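Local structure of 3-oxoacyl-(Acyl-carrier protein) synthase (Burkholderia xenovorans, 4EFI) at residues V22-P27 against A176-A181; I92-T97 against L152-T157. The protein probably acts as a 3-oxoacyl-[acyl-carrier-protein] synthase, an acyltransferase that extends an acyl chain by condensation in fatty acid synthesis. One frame throughout, in Å; residues are numbered along the deposited sequence.

Contact 1. Residues V22-P27 against A176-A181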
ATOM      1  N   VAL A  22       7.370  11.559   2.982  1.00 12.42           N
ATOM      2  CA  VAL A  22       6.888  10.192   3.212  1.00 11.82           C
ATOM      3  C   VAL A  22       7.878   9.484   4.148  1.00 11.41           C
ATOM      4  O   VAL A  22       9.087   9.525   3.922  1.00 12.40           O
ATOM      5  CB  VAL A  22       6.826   9.358   1.910  1.00 12.69           C
ATOM      6  CG1 VAL A  22       6.184   7.988   2.174  1.00 14.25           C
ATOM      7  CG2 VAL A  22       6.102  10.078   0.791  1.00 16.37           C
ATOM      8  N   VAL A  23       7.377   8.894   5.227  1.00 10.74           N
ATOM      9  CA  VAL A  23       8.211   8.051   6.074  1.00 11.28           C
ATOM     10  C   VAL A  23       7.552   6.677   6.242  1.00 10.18           C
ATOM     11  O   VAL A  23       6.321   6.584   6.460  1.00 11.54           O
ATOM     12  CB  VAL A  23       8.445   8.671   7.463  1.00 12.19           C
ATOM     13  CG1 VAL A  23       9.214   7.733   8.379  1.00 12.11           C
ATOM     14  CG2 VAL A  23       9.185   9.990   7.328  1.00 13.38           C
ATOM     15  N   SER A  24       8.358   5.630   6.203  1.00 10.06           N
ATOM     16  CA  SER A  24       7.900   4.266   6.475  1.00 10.21           C
ATOM     17  C   SER A  24       8.533   3.787   7.760  1.00 11.75           C
ATOM     18  O   SER A  24       9.703   4.106   8.027  1.00 12.83           O
ATOM     19  CB  SER A  24       8.312   3.316   5.356  1.00 11.92           C
ATOM     20  OG  SER A  24       7.786   3.714   4.105  1.00 13.75           O
ATOM     21  N   CYS A  25       7.805   2.981   8.515  1.00 10.71           N
ATOM     22  CA  CYS A  25       8.317   2.324   9.715  1.00 11.10           C
ATOM     23  C   CYS A  25       8.013   0.836   9.615  1.00 11.59           C
ATOM     24  O   CYS A  25       6.856   0.416   9.418  1.00 12.62           O
ATOM     25  CB  CYS A  25       7.663   2.894  10.978  1.00 11.53           C
ATOM     26  SG  CYS A  25       8.249   2.106  12.504  1.00 13.72           S
ATOM     27  N   VAL A  26       9.045   0.015   9.742  1.00 11.31           N
ATOM     28  CA  VAL A  26       8.919  -1.436   9.714  1.00 11.97           C
ATOM     29  C   VAL A  26       9.304  -2.034  11.063  1.00 12.20           C
ATOM     30  O   VAL A  26      10.120  -1.477  11.792  1.00 13.00           O
ATOM     31  CB  VAL A  26       9.779  -2.080   8.604  1.00 12.19           C
ATOM     32  CG1 VAL A  26       9.279  -1.647   7.259  1.00 13.88           C
ATOM     33  CG2 VAL A  26      11.291  -1.754   8.767  1.00 14.51           C
ATOM     34  N   PRO A  27       8.719  -3.181  11.425  1.00 11.94           N
ATOM     35  CA  PRO A  27       9.186  -3.893  12.617  1.00 12.24           C
ATOM     36  C   PRO A  27      10.673  -4.175  12.524  1.00 12.30           C
ATOM     37  O   PRO A  27      11.197  -4.512  11.476  1.00 13.19           O
ATOM     38  CB  PRO A  27       8.350  -5.189  12.600  1.00 12.92           C
ATOM     39  CG  PRO A  27       7.104  -4.791  11.899  1.00 12.53           C
ATOM     40  CD  PRO A  27       7.575  -3.852  10.802  1.00 12.13           C
ATOM     41  N   ALA A 176       4.401  -3.400   7.413  1.00 11.45           N
ATOM     42  CA  ALA A 176       4.930  -2.044   7.395  1.00 12.07           C
ATOM     43  C   ALA A 176       3.828  -1.027   7.664  1.00 12.08           C
ATOM     44  O   ALA A 176       2.661  -1.286   7.396  1.00 11.89           O
ATOM     45  CB  ALA A 176       5.593  -1.758   6.058  1.00 12.41           C
ATOM     46  N   GLY A 177       4.216   0.144   8.156  1.00 12.49           N
ATOM     47  CA  GLY A 177       3.308   1.264   8.315  1.00 12.14           C
ATOM     48  C   GLY A 177       3.961   2.515   7.757  1.00 12.25           C
ATOM     49  O   GLY A 177       5.178   2.645   7.808  1.00 15.97           O
ATOM     50  N   THR A 178       3.165   3.432   7.218  1.00 11.31           N
ATOM     51  CA  THR A 178       3.726   4.622   6.576  1.00 11.14           C
ATOM     52  C   THR A 178       2.878   5.835   6.878  1.00 11.10           C
ATOM     53  O   THR A 178       1.687   5.740   7.200  1.00 11.56           O
ATOM     54  CB  THR A 178       3.821   4.449   5.049  1.00 10.79           C
ATOM     55  OG1 THR A 178       2.517   4.510   4.452  1.00 11.52           O
ATOM     56  CG2 THR A 178       4.492   3.142   4.679  1.00 12.36           C
ATOM     57  N   MET A 179       3.518   6.998   6.806  1.00 11.00           N
ATOM     58  CA  MET A 179       2.824   8.270   6.882  1.00 10.91           C
ATOM     59  C   MET A 179       3.280   9.149   5.728  1.00 11.11           C
ATOM     60  O   MET A 179       4.477   9.330   5.541  1.00 12.24           O
ATOM     61  CB  MET A 179       3.056   8.964   8.240  1.00 12.49           C
ATOM     62  CG  MET A 179       2.076  10.113   8.490  1.00 11.73           C
ATOM     63  SD  MET A 179       0.413   9.517   8.931  1.00 12.02           S
ATOM     64  CE  MET A 179       0.628   9.231  10.675  1.00 12.83           C
ATOM     65  N   THR A 180       2.316   9.694   4.993  1.00 10.56           N
ATOM     66  CA  THR A 180       2.542  10.609   3.879  1.00 12.28           C
ATOM     67  C   THR A 180       1.914  11.945   4.220  1.00 11.89           C
ATOM     68  O   THR A 180       0.765  12.000   4.695  1.00 12.21           O
ATOM     69  CB  THR A 180       1.892  10.071   2.579  1.00 12.43           C
ATOM     70  OG1 THR A 180       2.507   8.828   2.221  1.00 12.02           O
ATOM     71  CG2 THR A 180       2.059  11.053   1.405  1.00 13.15           C
ATOM     72  N   ALA A 181       2.659  13.025   4.005  1.00 11.49           N
ATOM     73  CA  ALA A 181       2.176  14.390   4.235  1.00 12.45           C
ATOM     74  C   ALA A 181       1.769  14.981   2.909  1.00 11.88           C
ATOM     75  O   ALA A 181       2.519  14.903   1.939  1.00 12.56           O
ATOM     76  CB  ALA A 181       3.287  15.252   4.831  1.00 13.28           C
TER

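Contact 2. Residues I92-T97 against L152-T157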
ATOM      1  N   ILE A  92      -6.168  10.412   7.598  1.00 11.39           N
ATOM      2  CA  ILE A  92      -6.860   9.267   7.026  1.00 11.43           C
ATOM      3  C   ILE A  92      -6.031   8.027   7.285  1.00 11.32           C
ATOM      4  O   ILE A  92      -4.855   8.006   6.929  1.00 12.13           O
ATOM      5  CB  ILE A  92      -7.032   9.468   5.519  1.00 12.17           C
ATOM      6  CG1 ILE A  92      -7.763  10.789   5.229  1.00 15.38           C
ATOM      7  CG2 ILE A  92      -7.807   8.292   4.918  1.00 15.08           C
ATOM      8  CD1 ILE A  92      -7.899  11.114   3.737  1.00 18.24           C
ATOM      9  N   PHE A  93      -6.626   7.026   7.921  1.00 11.09           N
ATOM     10  CA  PHE A  93      -5.953   5.755   8.230  1.00 11.08           C
ATOM     11  C   PHE A  93      -6.491   4.671   7.317  1.00 11.27           C
ATOM     12  O   PHE A  93      -7.662   4.259   7.429  1.00 12.89           O
ATOM     13  CB  PHE A  93      -6.179   5.391   9.716  1.00 11.38           C
ATOM     14  CG  PHE A  93      -5.537   4.075  10.144  1.00 11.94           C
ATOM     15  CD1 PHE A  93      -4.174   3.904  10.108  1.00 13.03           C
ATOM     16  CD2 PHE A  93      -6.306   3.027  10.606  1.00 13.21           C
ATOM     17  CE1 PHE A  93      -3.586   2.699  10.530  1.00 13.37           C
ATOM     18  CE2 PHE A  93      -5.731   1.832  11.013  1.00 13.37           C
ATOM     19  CZ  PHE A  93      -4.382   1.680  10.995  1.00 12.31           C
ATOM     20  N   VAL A  94      -5.663   4.232   6.385  1.00 10.98           N
ATOM     21  CA  VAL A  94      -6.014   3.182   5.436  1.00 11.63           C
ATOM     22  C   VAL A  94      -5.306   1.915   5.875  1.00 11.88           C
ATOM     23  O   VAL A  94      -4.059   1.887   5.949  1.00 12.47           O
ATOM     24  CB  VAL A  94      -5.586   3.544   4.016  1.00 13.42           C
ATOM     25  CG1 VAL A  94      -5.935   2.401   3.052  1.00 13.95           C
ATOM     26  CG2 VAL A  94      -6.252   4.850   3.604  1.00 14.82           C
ATOM     27  N   SER A  95      -6.092   0.892   6.196  1.00 10.81           N
ATOM     28  CA  SER A  95      -5.560  -0.330   6.756  1.00 11.94           C
ATOM     29  C   SER A  95      -6.637  -1.397   6.791  1.00 12.46           C
ATOM     30  O   SER A  95      -7.836  -1.083   6.817  1.00 13.67           O
ATOM     31  CB  SER A  95      -5.082  -0.096   8.177  1.00 13.01           C
ATOM     32  OG  SER A  95      -4.480  -1.264   8.749  1.00 12.78           O
ATOM     33  N   GLN A  96      -6.215  -2.654   6.795  1.00 11.75           N
ATOM     34  CA  GLN A  96      -7.103  -3.787   7.021  1.00 11.22           C
ATOM     35  C   GLN A  96      -6.911  -4.387   8.420  1.00 11.98           C
ATOM     36  O   GLN A  96      -7.570  -5.369   8.745  1.00 12.48           O
ATOM     37  CB  GLN A  96      -6.835  -4.841   5.956  1.00 12.55           C
ATOM     38  CG  GLN A  96      -7.085  -4.308   4.565  1.00 15.02           C
ATOM     39  CD  GLN A  96      -6.604  -5.221   3.473  1.00 15.88           C
ATOM     40  OE1 GLN A  96      -7.390  -5.679   2.658  1.00 15.20           O
ATOM     41  NE2 GLN A  96      -5.315  -5.454   3.434  1.00 16.06           N
ATOM     42  N   THR A  97      -6.013  -3.795   9.217  1.00 12.05           N
ATOM     43  CA  THR A  97      -5.644  -4.353  10.512  1.00 12.05           C
ATOM     44  C   THR A  97      -5.703  -3.296  11.625  1.00 13.14           C
ATOM     45  O   THR A  97      -4.718  -3.022  12.300  1.00 11.86           O
ATOM     46  CB  THR A  97      -4.291  -5.111  10.445  1.00 13.10           C
ATOM     47  OG1 THR A  97      -3.279  -4.289   9.825  1.00 12.74           O
ATOM     48  CG2 THR A  97      -4.455  -6.404   9.642  1.00 14.11           C
ATOM     49  N   LEU A 152      -1.689  10.958   5.656  1.00 10.60           N
ATOM     50  CA  LEU A 152      -2.186   9.672   5.228  1.00 10.97           C
ATOM     51  C   LEU A 152      -1.396   8.596   5.927  1.00 10.54           C
ATOM     52  O   LEU A 152      -0.205   8.403   5.650  1.00 11.06           O
ATOM     53  CB  LEU A 152      -2.059   9.488   3.712  1.00 11.99           C
ATOM     54  CG  LEU A 152      -2.611  10.591   2.826  1.00 12.20           C
ATOM     55  CD1 LEU A 152      -2.245  10.289   1.384  1.00 13.77           C
ATOM     56  CD2 LEU A 152      -4.101  10.749   3.004  1.00 13.83           C
ATOM     57  N   ALA A 153      -2.062   7.903   6.840  1.00 10.60           N
ATOM     58  CA  ALA A 153      -1.468   6.816   7.605  1.00 10.85           C
ATOM     59  C   ALA A 153      -1.892   5.527   6.928  1.00 11.34           C
ATOM     60  O   ALA A 153      -3.060   5.130   6.998  1.00 11.80           O
ATOM     61  CB  ALA A 153      -1.979   6.867   9.038  1.00 11.00           C
ATOM     62  N   VAL A 154      -0.984   4.885   6.190  1.00 10.70           N
ATOM     63  CA  VAL A 154      -1.313   3.751   5.348  1.00 11.19           C
ATOM     64  C   VAL A 154      -0.415   2.598   5.793  1.00 11.90           C
ATOM     65  O   VAL A 154       0.819   2.682   5.697  1.00 12.11           O
ATOM     66  CB  VAL A 154      -1.133   4.071   3.859  1.00 12.39           C
ATOM     67  CG1 VAL A 154      -1.505   2.838   3.005  1.00 12.93           C
ATOM     68  CG2 VAL A 154      -1.964   5.298   3.494  1.00 11.72           C
ATOM     69  N   GLY A 155      -1.012   1.543   6.341  1.00 12.34           N
ATOM     70  CA  GLY A 155      -0.196   0.495   6.938  1.00 12.75           C
ATOM     71  C   GLY A 155      -0.988  -0.757   7.214  1.00 12.77           C
ATOM     72  O   GLY A 155      -2.220  -0.757   7.220  1.00 12.61           O
ATOM     73  N   ASP A 156      -0.272  -1.843   7.471  1.00 11.21           N
ATOM     74  CA  ASP A 156      -0.926  -3.118   7.740  1.00 11.92           C
ATOM     75  C   ASP A 156       0.036  -4.027   8.476  1.00 13.43           C
ATOM     76  O   ASP A 156       1.270  -3.905   8.327  1.00 14.64           O
ATOM     77  CB  ASP A 156      -1.336  -3.818   6.435  1.00 12.29           C
ATOM     78  CG  ASP A 156      -2.835  -3.848   6.203  1.00 12.38           C
ATOM     79  OD1 ASP A 156      -3.646  -3.778   7.146  1.00 12.96           O
ATOM     80  OD2 ASP A 156      -3.204  -3.956   5.019  1.00 16.73           O
ATOM     81  N   THR A 157      -0.519  -4.960   9.233  1.00 12.12           N
ATOM     82  CA  THR A 157       0.261  -6.077   9.769  1.00 12.44           C
ATOM     83  C   THR A 157      -0.436  -7.369   9.318  1.00 11.56           C
ATOM     84  O   THR A 157      -1.028  -8.092  10.109  1.00 12.58           O
ATOM     85  CB  THR A 157       0.409  -6.053  11.300  1.00 12.88           C
ATOM     86  OG1 THR A 157      -0.879  -6.113  11.910  1.00 12.95           O
ATOM     87  CG2 THR A 157       1.107  -4.787  11.771  1.00 14.52           C
TER
HETATM   88  O   HOH W   1      -2.304  -4.105  13.152  1.00 12.51           O

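Contact 1. Residues V22-P27 against A176-A181
Cys-25 N donates to Gly-177 O over 2.7 Å, with an almost straight N-H...O angle of 176°. Gly-177 N returns the bond to Cys-25 O, and Val-23 exchanges a second such pair with Met-179, from Val-23 N to Met-179 O and from Met-179 N to Val-23 O, each 2.9 Å long. This is the antiparallel pairing of two inner strands in a mixed sheet of the thiolase fold. Between the two hydrogen-bonded pairs stands the non-hydrogen-bonded pair Ser-24 and Thr-178, whose CA atoms come to 4.2 Å; there Ser-24 CA approaches Gly-177 O at 3.4 Å, a weaker second contact on that carbonyl, of the CA-H...O kind.

Val-22, Ser-24, Thr-178 and Thr-180 share one face, and helix 305-313 packs on it at Val-22, Ser-24 and Thr-178. The Thr-178 methyl CG2 lies 3.4 Å from Ser-24 OG, whose hydroxyl is hydrogen-bonded to Thr-311 of that helix. Val-22 and Thr-180 run alongside each other from neighbouring strands. Val-22 CG1, anti to the backbone N (chi1 -174°), comes to 3.8 Å from Thr-180 OG1, itself bonded to Tyr-131. Val-23, Cys-25 and Met-179 face helix 66-81 instead, where Val-23 and Met-179 both touch Leu-77. At the end of the pairing, Val-26 CG1 packs on the methyl CB of Ala-176 at 3.9 Å.

Contact 2. Residues I92-T97 against L152-T157
Ile-92 O accepts from Ala-153 N at 2.8 Å, opening a run of backbone bonds between two parallel strands of a thiolase-fold sheet. Ala-153 O then takes Val-94 N, and Val-94 O takes Gly-155 N.

Apolar contacts flank this backbone. Ile-92 CD1 packs 3.9 Å from Leu-152 CD2, on the face covered by helix 130-143 that Val-94 and Val-154 also line. On the face toward helices 66-81 and 105-112, Ala-153 CB sits in plane at the edge of the Phe-93 ring, 3.8 Å from Phe-93 CD1.

Beyond Val-94 the contact is carried mainly by polar side chains. Asp-156 OD1 is gripped twice, by Gln-96 N on its syn side and by Thr-97 OG1 on its anti side, both at 2.8 Å. Gln-96 NE2 donates to Asp-156 OD2 at 3.0 Å, the amide and carboxylate planes 33° apart; Ser-302 OG also holds Asp-156 OD2. Thr-97 N donates to Ser-95 OG, forming an ST turn. Thr-97 OG1, set between the backbone N and the carbonyl carbon (chi1 51°), also accepts from Thr-157 N at 2.9 Å, and one water joins Thr-97 O to Thr-157 OG1.

How the contacts relate
The two contacts lie side by side in one mixed sheet, their centres about 10 Å apart, and their segments run across it in the order 92-97, 152-157, 176-181 and 22-27. Both segments of contact 2 fall between the two of contact 1 in the sequence. The join between them falls on neighbouring strands 149-156 and 176-184: Leu-152 N and Thr-180 O, like Thr-178 OG1 and Val-154 O, probably hydrogen-bond, and Met-179 SD packs against Ala-153 CA. Parallel pairing thus gives way to antiparallel pairing within one sheet, and helix 66-81 covers part of the same face in both contacts, tying early and later chain segments into one layer.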